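Side-chain contacts in odorant binding protein (AGAP010409-PA) (Anopheles gambiae, PDB 3L4A), which probably binds small odorant molecules, as a secreted, disulfide-linked, mainly helical member of the insect PBP/GOBP family: residues F41-G46 against E98-A103; A62-L67 against D71-E76. All coordinates share one frame; numbering follows the deposited sequence.

In the fold
Contact 1 packs helix 36-48 against helix 96-105, its centre about 5 Å from the centre of the chain. Contact 2 lies near the surface, about 14 Å from the same centre, where the end of helix 60-66 meets the loop running into helix 75-87. The two centres are 19 Å apart and the nearest atoms about 7 Å, so they do not touch. Along the chain the order is 41-46, 62-67, 71-76, 98-103: contact 2 is a short-range pairing, its segments separated by three residues, and lies between the two segments of contact 1. Helices 36-48 and 96-105 are also tied close by, through the disulfide C40-C97, one of the three in this PBP/GOBP fold.

Contact 1: residues F41-G46 against E98-A103; sequences FVRCIG and ERAYSA
Two helices of the PBP/GOBP fold, 36-48 and 96-105, pack here where the side chains of V42 and R43 meet A100 and Y101, within about a turn of the C40-C97 disulfide that joins the same pair. The segment axes come within 8.1 Å and cross at 75°, so contact is confined to a small patch. The tightest point pairs R43 with A100: CB of R43 lies 3.5 Å from CB of A100, and the two CA atoms are only 5.2 Å apart. The close approach of the backbones is consistent with the small side chain of A100. With CG of R43 anti to the backbone N (chi1 173°) and the chain extended as far as NE, only the base of the arginine packs on A100, while the guanidinium is carried away from 98-103 to a salt bridge with D54.

The second patch is looser. V42 points CG2 at the edge of the Y101 ring, near the ring plane, and CG2 of V42 stands 4.0 Å from CD2 of Y101. The other valine methyl, CG1, comes no nearer than 4.5 Å to the A100 O. No hydrogen bond or salt bridge crosses between the segments; the interaction is apolar. At its far end the tyrosine is fixed instead by a hydrogen bond from Y101 OH to the carbonyl of F32, and its ring also meets H39 at a slant.

Around this crossing, V42 also touches F104 farther along helix 96-105 and R43 touches L96 near its start. F41 and I45 project from helix 36-48 onto helix 5-14, to which C44 is joined by its disulfide with C11, while Y52 of strand 52-53 packs against A100 and A103.

Contact 2: residues A62-L67 against D71-E76; sequences ANWENL and DDADEE
W64 carries its indole CG anti to the backbone N (chi1 175°), which sends the ring off helix 60-66 toward the loop, and D71 holds its CG between its own N and carbonyl carbon (chi1 59°), turning the carboxylate back to meet it. The indole NE1 of W64 donates to OD1 of D71 at 2.8 Å, with an N-H...O angle of 158°. The acceptor lies close to the indole plane, but the N-H approaches from above the carboxylate plane.

The backbone from A73 CA to D74 N runs over one face of the indole. CA of A73 sits 3.3 Å above the centre of the five-membered ring of W64, almost on the normal, a CH-pi contact, and CB of A73 is 3.6 Å from CG of W64. Farther out, the D74 carboxylate, steeply tilted to the indole, comes up to its far end, with CG of D74 3.4 Å from CH2 of W64.

D74 occupies the N-cap position of helix 75-87, though its side chain makes no capping bond; F77 of that helix meets the indole edge-to-face. Q61 of helix 60-66 braces the loop by bonding D71 O and A73 N, while L67 reaches helix 108-117.

Contact 1: residues F41-G46 against E98-A103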
# COMPACT_ATOMS: atom_id res chain seq x y z
N PHE A 41 -7.81 2.04 5.80
CA PHE A 41 -8.26 1.81 4.43
C PHE A 41 -7.11 1.28 3.56
O PHE A 41 -7.27 0.31 2.82
CB PHE A 41 -8.85 3.08 3.83
CG PHE A 41 -9.41 2.89 2.45
CD1 PHE A 41 -10.66 2.31 2.27
CD2 PHE A 41 -8.68 3.26 1.33
CE1 PHE A 41 -11.18 2.13 1.01
CE2 PHE A 41 -9.20 3.07 0.06
CZ PHE A 41 -10.45 2.50 -0.10
N VAL A 42 -5.95 1.93 3.66
CA VAL A 42 -4.78 1.51 2.90
C VAL A 42 -4.35 0.09 3.30
O VAL A 42 -4.05 -0.74 2.44
CB VAL A 42 -3.64 2.51 3.08
CG1 VAL A 42 -2.32 1.90 2.62
CG2 VAL A 42 -3.98 3.79 2.32
N ARG A 43 -4.37 -0.20 4.59
CA ARG A 43 -4.11 -1.57 5.04
C ARG A 43 -5.07 -2.55 4.37
O ARG A 43 -4.67 -3.59 3.87
CB ARG A 43 -4.21 -1.68 6.55
CG ARG A 43 -4.12 -3.11 7.06
CD ARG A 43 -4.05 -3.15 8.57
NE ARG A 43 -4.05 -4.51 9.09
CZ ARG A 43 -5.15 -5.19 9.38
NH1 ARG A 43 -6.34 -4.63 9.23
NH2 ARG A 43 -5.06 -6.43 9.84
N CYS A 44 -6.36 -2.22 4.39
CA CYS A 44 -7.38 -3.10 3.83
C CYS A 44 -7.13 -3.38 2.35
O CYS A 44 -7.20 -4.52 1.91
CB CYS A 44 -8.76 -2.49 4.04
SG CYS A 44 -10.12 -3.52 3.44
N ILE A 45 -6.87 -2.33 1.58
CA ILE A 45 -6.63 -2.49 0.15
C ILE A 45 -5.39 -3.35 -0.09
O ILE A 45 -5.38 -4.24 -0.95
CB ILE A 45 -6.45 -1.13 -0.56
CG1 ILE A 45 -7.73 -0.29 -0.46
CG2 ILE A 45 -6.02 -1.34 -2.01
CD1 ILE A 45 -8.94 -0.94 -1.03
N GLY A 46 -4.35 -3.11 0.68
CA GLY A 46 -3.13 -3.88 0.55
C GLY A 46 -3.35 -5.34 0.85
O GLY A 46 -2.84 -6.22 0.14
N GLU A 98 -1.45 1.97 11.06
CA GLU A 98 -0.36 2.92 10.92
C GLU A 98 0.86 2.25 10.27
O GLU A 98 1.55 2.84 9.44
CB GLU A 98 0.02 3.52 12.28
CG GLU A 98 1.09 4.59 12.20
CD GLU A 98 1.53 5.06 13.58
OE1 GLU A 98 2.66 5.58 13.70
OE2 GLU A 98 0.75 4.88 14.53
N ARG A 99 1.11 1.00 10.65
CA ARG A 99 2.21 0.23 10.09
C ARG A 99 2.07 0.06 8.57
O ARG A 99 3.03 0.29 7.83
CB ARG A 99 2.33 -1.13 10.77
CG ARG A 99 3.56 -1.92 10.38
CD ARG A 99 3.47 -3.36 10.83
NE ARG A 99 3.43 -3.44 12.28
CZ ARG A 99 3.16 -4.55 12.95
NH1 ARG A 99 2.88 -5.67 12.30
NH2 ARG A 99 3.14 -4.54 14.28
N ALA A 100 0.89 -0.35 8.12
CA ALA A 100 0.66 -0.54 6.69
C ALA A 100 0.80 0.78 5.95
O ALA A 100 1.39 0.83 4.87
CB ALA A 100 -0.72 -1.15 6.44
N TYR A 101 0.25 1.85 6.51
CA TYR A 101 0.33 3.14 5.85
C TYR A 101 1.78 3.61 5.72
O TYR A 101 2.20 4.06 4.65
CB TYR A 101 -0.51 4.17 6.61
CG TYR A 101 -0.63 5.50 5.91
CD1 TYR A 101 0.21 6.55 6.25
CD2 TYR A 101 -1.59 5.72 4.94
CE1 TYR A 101 0.10 7.78 5.61
CE2 TYR A 101 -1.71 6.94 4.29
CZ TYR A 101 -0.85 7.97 4.64
OH TYR A 101 -0.95 9.19 4.02
N SER A 102 2.54 3.48 6.81
CA SER A 102 3.95 3.82 6.79
C SER A 102 4.70 3.00 5.74
O SER A 102 5.51 3.53 4.98
CB SER A 102 4.59 3.61 8.16
OG SER A 102 5.95 4.01 8.13
N ALA A 103 4.41 1.71 5.68
CA ALA A 103 5.05 0.84 4.70
C ALA A 103 4.80 1.35 3.29
O ALA A 103 5.74 1.50 2.50
CB ALA A 103 4.55 -0.59 4.85

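Contact 2: residues A62-L67 against D71-E76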
# COMPACT_ATOMS: atom_id res chain seq x y z
N ALA A 62 4.64 -8.25 -6.19
CA ALA A 62 3.23 -7.93 -6.42
C ALA A 62 3.03 -6.45 -6.72
O ALA A 62 2.28 -6.07 -7.61
CB ALA A 62 2.39 -8.36 -5.23
N ASN A 63 3.72 -5.59 -5.97
CA ASN A 63 3.65 -4.16 -6.24
C ASN A 63 4.29 -3.76 -7.58
O ASN A 63 3.77 -2.90 -8.29
CB ASN A 63 4.24 -3.37 -5.06
CG ASN A 63 3.27 -3.27 -3.92
OD1 ASN A 63 2.40 -2.39 -3.90
ND2 ASN A 63 3.37 -4.19 -2.96
N TRP A 64 5.40 -4.40 -7.93
CA TRP A 64 6.02 -4.18 -9.23
C TRP A 64 5.01 -4.48 -10.32
O TRP A 64 4.85 -3.71 -11.26
CB TRP A 64 7.24 -5.10 -9.36
CG TRP A 64 7.93 -5.08 -10.69
CD1 TRP A 64 7.86 -6.03 -11.68
CD2 TRP A 64 8.82 -4.07 -11.19
NE1 TRP A 64 8.63 -5.68 -12.74
CE2 TRP A 64 9.24 -4.48 -12.47
CE3 TRP A 64 9.30 -2.87 -10.67
CZ2 TRP A 64 10.12 -3.72 -13.24
CZ3 TRP A 64 10.17 -2.12 -11.44
CH2 TRP A 64 10.57 -2.55 -12.71
N GLU A 65 4.30 -5.59 -10.18
CA GLU A 65 3.30 -5.97 -11.16
C GLU A 65 2.11 -5.00 -11.16
O GLU A 65 1.51 -4.75 -12.20
CB GLU A 65 2.86 -7.41 -10.93
CG GLU A 65 3.95 -8.41 -11.24
CD GLU A 65 3.58 -9.84 -10.85
OE1 GLU A 65 2.39 -10.12 -10.63
OE2 GLU A 65 4.50 -10.69 -10.76
N ASN A 66 1.81 -4.44 -9.99
CA ASN A 66 0.70 -3.49 -9.87
C ASN A 66 1.06 -2.10 -10.41
O ASN A 66 0.20 -1.22 -10.52
CB ASN A 66 0.25 -3.40 -8.41
CG ASN A 66 -1.14 -2.79 -8.25
OD1 ASN A 66 -2.05 -3.08 -9.02
ND2 ASN A 66 -1.29 -1.93 -7.24
N LEU A 67 2.33 -1.92 -10.76
CA LEU A 67 2.84 -0.69 -11.35
C LEU A 67 2.98 -0.81 -12.87
O LEU A 67 3.75 -0.08 -13.50
CB LEU A 67 4.20 -0.32 -10.74
CG LEU A 67 4.11 0.17 -9.29
CD1 LEU A 67 5.48 0.14 -8.64
CD2 LEU A 67 3.53 1.58 -9.25
N ASP A 71 6.96 -8.58 -15.63
CA ASP A 71 8.22 -9.32 -15.49
C ASP A 71 8.75 -9.34 -14.05
O ASP A 71 8.11 -8.80 -13.15
CB ASP A 71 9.28 -8.72 -16.42
CG ASP A 71 9.56 -7.25 -16.14
OD1 ASP A 71 8.77 -6.57 -15.44
OD2 ASP A 71 10.58 -6.74 -16.64
N ASP A 72 9.89 -9.99 -13.84
CA ASP A 72 10.57 -9.95 -12.54
C ASP A 72 10.94 -8.51 -12.22
O ASP A 72 11.45 -7.79 -13.08
CB ASP A 72 11.88 -10.75 -12.57
CG ASP A 72 11.67 -12.26 -12.60
OD1 ASP A 72 10.53 -12.74 -12.43
OD2 ASP A 72 12.68 -12.97 -12.80
N ALA A 73 10.72 -8.09 -10.98
CA ALA A 73 11.08 -6.73 -10.56
C ALA A 73 12.57 -6.43 -10.79
O ALA A 73 13.42 -7.29 -10.56
CB ALA A 73 10.75 -6.55 -9.09
N ASP A 74 12.88 -5.21 -11.23
CA ASP A 74 14.26 -4.75 -11.33
C ASP A 74 14.92 -4.93 -9.96
O ASP A 74 14.32 -4.65 -8.93
CB ASP A 74 14.34 -3.25 -11.65
CG ASP A 74 13.91 -2.91 -13.06
OD1 ASP A 74 13.67 -3.81 -13.89
OD2 ASP A 74 13.82 -1.69 -13.35
N GLU A 75 16.19 -5.34 -9.96
CA GLU A 75 16.92 -5.51 -8.73
C GLU A 75 16.99 -4.22 -7.90
O GLU A 75 16.88 -4.27 -6.68
CB GLU A 75 18.33 -6.03 -9.02
CG GLU A 75 19.17 -6.27 -7.78
CD GLU A 75 20.65 -6.39 -8.08
OE1 GLU A 75 21.02 -6.44 -9.27
OE2 GLU A 75 21.45 -6.43 -7.12
N GLU A 76 17.18 -3.09 -8.57
CA GLU A 76 17.30 -1.83 -7.83
C GLU A 76 15.97 -1.41 -7.21
O GLU A 76 15.97 -0.74 -6.19
CB GLU A 76 17.89 -0.71 -8.70
CG GLU A 76 17.09 -0.34 -9.92
CD GLU A 76 17.54 -1.09 -11.17
OE1 GLU A 76 17.69 -0.43 -12.22
OE2 GLU A 76 17.74 -2.33 -11.11